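Uncharacterized conserved protein YjbQ/UPF0047 family, ortholog yugU B.subtilis (Clostridium acetobutylicum, PDB 1VMH) is of unknown function but belongs to the conserved UPF0047 (YjbQ) family, has a YjbQ-like fold and assembles from three copies of the chain. Local coordinates at residues A[76-79]-A[80-83]; A[89-93]-A[94-98]. All coordinates share one frame; numbering follows the deposited sequence.

Contact 1 (A[76-79]-A[80-83])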
# COMPACT_ATOMS: atom_id res chain seq x y z
N LEU A 76 12.63 7.66 -7.68
CA LEU A 76 12.20 9.05 -7.68
C LEU A 76 12.12 9.60 -9.10
O LEU A 76 11.14 10.23 -9.47
CB LEU A 76 13.14 9.91 -6.82
CG LEU A 76 13.01 9.67 -5.32
CD1 LEU A 76 14.07 10.42 -4.52
CD2 LEU A 76 11.65 10.06 -4.85
N VAL A 77 13.16 9.37 -9.87
CA VAL A 77 13.23 9.90 -11.21
C VAL A 77 12.12 9.34 -12.08
O VAL A 77 11.50 10.05 -12.85
CB VAL A 77 14.63 9.61 -11.85
CG1 VAL A 77 14.62 9.76 -13.39
CG2 VAL A 77 15.70 10.51 -11.24
N ASN A 78 11.85 8.05 -11.94
CA ASN A 78 10.86 7.43 -12.80
C ASN A 78 9.42 7.69 -12.35
O ASN A 78 8.53 7.83 -13.19
CB ASN A 78 11.19 5.96 -13.06
CG ASN A 78 12.34 5.82 -14.05
OD1 ASN A 78 12.14 5.90 -15.28
ND2 ASN A 78 13.55 5.70 -13.52
N LEU A 79 9.19 7.80 -11.04
CA LEU A 79 7.88 8.31 -10.58
C LEU A 79 7.62 9.73 -11.10
O LEU A 79 6.50 10.05 -11.52
CB LEU A 79 7.80 8.29 -9.06
CG LEU A 79 7.70 6.92 -8.38
CD1 LEU A 79 7.68 7.07 -6.89
CD2 LEU A 79 6.49 6.10 -8.88
N ASP A 80 8.64 10.58 -11.08
CA ASP A 80 8.55 11.92 -11.67
C ASP A 80 8.28 11.92 -13.16
O ASP A 80 7.53 12.75 -13.68
CB ASP A 80 9.82 12.70 -11.38
CG ASP A 80 9.83 14.08 -12.00
OD1 ASP A 80 9.01 14.94 -11.61
OD2 ASP A 80 10.67 14.31 -12.88
N LYS A 81 8.88 10.98 -13.86
CA LYS A 81 8.70 10.90 -15.30
C LYS A 81 7.24 10.60 -15.64
O LYS A 81 6.68 11.16 -16.56
CB LYS A 81 9.64 9.83 -15.86
CG LYS A 81 9.77 9.83 -17.37
CD LYS A 81 10.74 8.74 -17.85
CE LYS A 81 12.14 8.81 -17.20
NZ LYS A 81 12.94 10.01 -17.66
N VAL A 82 6.62 9.72 -14.85
CA VAL A 82 5.27 9.27 -15.11
C VAL A 82 4.21 10.27 -14.61
O VAL A 82 3.17 10.47 -15.28
CB VAL A 82 5.05 7.89 -14.48
CG1 VAL A 82 3.57 7.43 -14.64
CG2 VAL A 82 5.98 6.91 -15.11
N PHE A 83 4.49 10.92 -13.49
CA PHE A 83 3.62 11.92 -12.90
C PHE A 83 4.41 13.19 -12.66
O PHE A 83 4.83 13.47 -11.53
CB PHE A 83 3.05 11.40 -11.57
CG PHE A 83 2.25 10.16 -11.73
CD1 PHE A 83 0.99 10.20 -12.31
CD2 PHE A 83 2.75 8.93 -11.32
CE1 PHE A 83 0.27 9.04 -12.48
CE2 PHE A 83 2.00 7.75 -11.49
CZ PHE A 83 0.77 7.82 -12.06
O HOH W 1 12.37 12.50 -13.67
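Asn78 and Lys81 run side by side and point the same way on the last turns of the alpha-helix 69-82, whose backbone ladder ends at Phe83. The amide oxygen OD1 of Asn78 lies 3.5 Å from CE of Lys81, an approach to the aliphatic part of the chain. Bends at chi3 (-55°) and chi4 (-69°) carry NZ away from the amide, and it forms a salt bridge with Asp88 of the second subunit. ND2 of Asn78 is held by the carbonyl of Asp74 one turn earlier and by that of Asp88 of the same neighbour. Asp80 carries its carboxylate on the flank of the helix, where one water donates both to its OD2, at 2.6 Å, and to O of Val77, at 2.7 Å. That carbonyl thus takes a second donor besides N of Lys81. On the inward flank Leu79 and Phe83 both turn to helix 96-105, Leu79 meeting Lys101 and Met105, Phe83 meeting Ile100 and Leu104. CG1 of Val82 sits 3.5 Å above one face of the Phe83 ring, offset toward its rim. Val82 packs on its counterpart in the third subunit and on Phe83 of the second, so the helix end borders both neighbours. Phe83 is the first residue to leave helical angles, yet its N still donates to O of Leu79 at 2.9 Å; the same oxygen takes a weak bond from N of Val82 at 3.3 Å, with an N-H...O angle of 123°.

Contact 2 (A[89-93]-A[94-98])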
# COMPACT_ATOMS: atom_id res chain seq x y z
N TYR A 89 -3.31 19.31 -14.13
CA TYR A 89 -3.56 19.47 -12.71
C TYR A 89 -4.31 20.77 -12.46
O TYR A 89 -3.82 21.84 -12.81
CB TYR A 89 -2.27 19.49 -11.90
CG TYR A 89 -1.31 18.35 -12.11
CD1 TYR A 89 -1.64 17.08 -11.74
CD2 TYR A 89 -0.04 18.57 -12.63
CE1 TYR A 89 -0.75 16.02 -11.88
CE2 TYR A 89 0.85 17.55 -12.80
CZ TYR A 89 0.50 16.25 -12.41
OH TYR A 89 1.36 15.18 -12.57
N LYS A 90 -5.46 20.68 -11.82
CA LYS A 90 -6.24 21.84 -11.40
C LYS A 90 -5.78 22.45 -10.09
O LYS A 90 -6.00 23.64 -9.87
CB LYS A 90 -7.72 21.46 -11.26
CG LYS A 90 -8.39 21.13 -12.57
CD LYS A 90 -9.88 21.01 -12.38
N HIS A 91 -5.16 21.63 -9.23
CA HIS A 91 -4.90 22.05 -7.86
C HIS A 91 -3.99 23.25 -7.80
O HIS A 91 -2.89 23.23 -8.32
CB HIS A 91 -4.32 20.91 -7.07
CG HIS A 91 -4.04 21.25 -5.64
ND1 HIS A 91 -4.96 21.88 -4.83
CD2 HIS A 91 -2.96 20.99 -4.86
CE1 HIS A 91 -4.46 22.01 -3.62
NE2 HIS A 91 -3.25 21.49 -3.61
N VAL A 92 -4.47 24.31 -7.15
CA VAL A 92 -3.80 25.60 -7.26
C VAL A 92 -2.43 25.65 -6.58
O VAL A 92 -1.59 26.48 -6.96
CB VAL A 92 -4.67 26.81 -6.80
CG1 VAL A 92 -5.95 26.87 -7.64
CG2 VAL A 92 -4.98 26.74 -5.31
N GLU A 93 -2.15 24.77 -5.62
CA GLU A 93 -0.85 24.82 -4.94
C GLU A 93 0.25 24.28 -5.82
O GLU A 93 1.44 24.59 -5.61
CB GLU A 93 -0.89 24.03 -3.65
CG GLU A 93 -1.71 24.65 -2.58
CD GLU A 93 -1.58 23.89 -1.29
OE1 GLU A 93 -0.49 23.32 -1.05
OE2 GLU A 93 -2.57 23.83 -0.55
N GLY A 94 -0.14 23.46 -6.79
CA GLY A 94 0.82 22.96 -7.76
C GLY A 94 1.59 21.74 -7.29
O GLY A 94 2.69 21.45 -7.78
N ASN A 95 1.03 21.03 -6.33
CA ASN A 95 1.69 19.81 -5.81
C ASN A 95 0.86 18.55 -5.93
O ASN A 95 1.13 17.55 -5.24
CB ASN A 95 2.17 20.05 -4.37
CG ASN A 95 1.06 20.43 -3.45
OD1 ASN A 95 -0.10 20.44 -3.86
ND2 ASN A 95 1.39 20.75 -2.20
N SER A 96 -0.07 18.53 -6.87
CA SER A 96 -0.82 17.30 -7.09
C SER A 96 0.09 16.11 -7.43
O SER A 96 -0.23 14.96 -7.08
CB SER A 96 -1.90 17.47 -8.16
OG SER A 96 -3.02 18.14 -7.62
N HIS A 97 1.17 16.35 -8.15
CA HIS A 97 2.12 15.24 -8.44
C HIS A 97 2.52 14.53 -7.15
O HIS A 97 2.64 13.29 -7.09
CB HIS A 97 3.36 15.77 -9.17
CG HIS A 97 4.18 16.72 -8.35
ND1 HIS A 97 3.78 18.02 -8.12
CD2 HIS A 97 5.37 16.57 -7.72
CE1 HIS A 97 4.69 18.63 -7.38
NE2 HIS A 97 5.66 17.78 -7.12
N ALA A 98 2.74 15.32 -6.12
CA ALA A 98 3.16 14.80 -4.81
C ALA A 98 2.02 14.03 -4.15
O ALA A 98 2.25 12.99 -3.53
CB ALA A 98 3.61 15.91 -3.92
O HOH W 2 -1.68 20.40 -1.80
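His91 turns its ring toward Asn95 because CG stands anti to the backbone N (chi1 -179°), while Asn95 takes the rarer position between its N and carbonyl carbon (chi1 59°), which swings the amide back to the histidine. Ring and amide are nearly coplanar, 17° apart, and OD1 of Asn95 comes to the ring edge, 3.1 Å from CD2 of His91. A water joins the two groups: it lies 2.6 Å from NE2 of His91 and donates to OD1 of Asn95 at the same distance. It also gives a weak bond to OE1 of Glu93, whose chain runs alongside Asn95, the carboxylate turned obliquely to the amide. ND2 of Asn95 adds a long, weak bond to that OE1 (3.4 Å), and it also bonds to OD2 of Asp132. The backbone N of Glu93 lies over the centre of one His91 face.

Tyr89 brings CD1 to CB of Ser96 at 3.6 Å, and N of His97 stands over one face of the phenol ring; OH of Tyr89 bonds to the carbonyl of Pro84. Ser96 OG sits 3.1 Å from CB of His91 and bonds to Asp74 of the third subunit, whose carboxylate also takes the backbone N of Lys90 and His91. Between these side chains the backbone reverses in a type I beta turn, closed by N of Gly94 on O of His91 at 3.2 Å; Gly94 has positive phi, and Asn95, whose side chain turns to His91 and makes no capping bond, then holds the N-cap position of helix 96-105.

Overall arrangement
Contact 1 closes before contact 2 opens: 76-83 ends helix 69-82, while 89-98 holds the loop after it and the first turn of helix 96-105. Their centres are about 15 Å apart, on the same side of the chain's centre, and they touch where O of Phe83 meets CB of His97 and the phenol of Tyr89 reaches the backbone of Phe83. Together they form one end of the packed helix pair 69-82 and 96-105, away from the antiparallel sheets. Both border the third subunit, and contact 1 also meets the second. Asp74 of the third subunit, on its helix 69-82, holds the 89-98 loop, while Asp88 of the second subunit meets contact 1, consistent with contacts that link the chains.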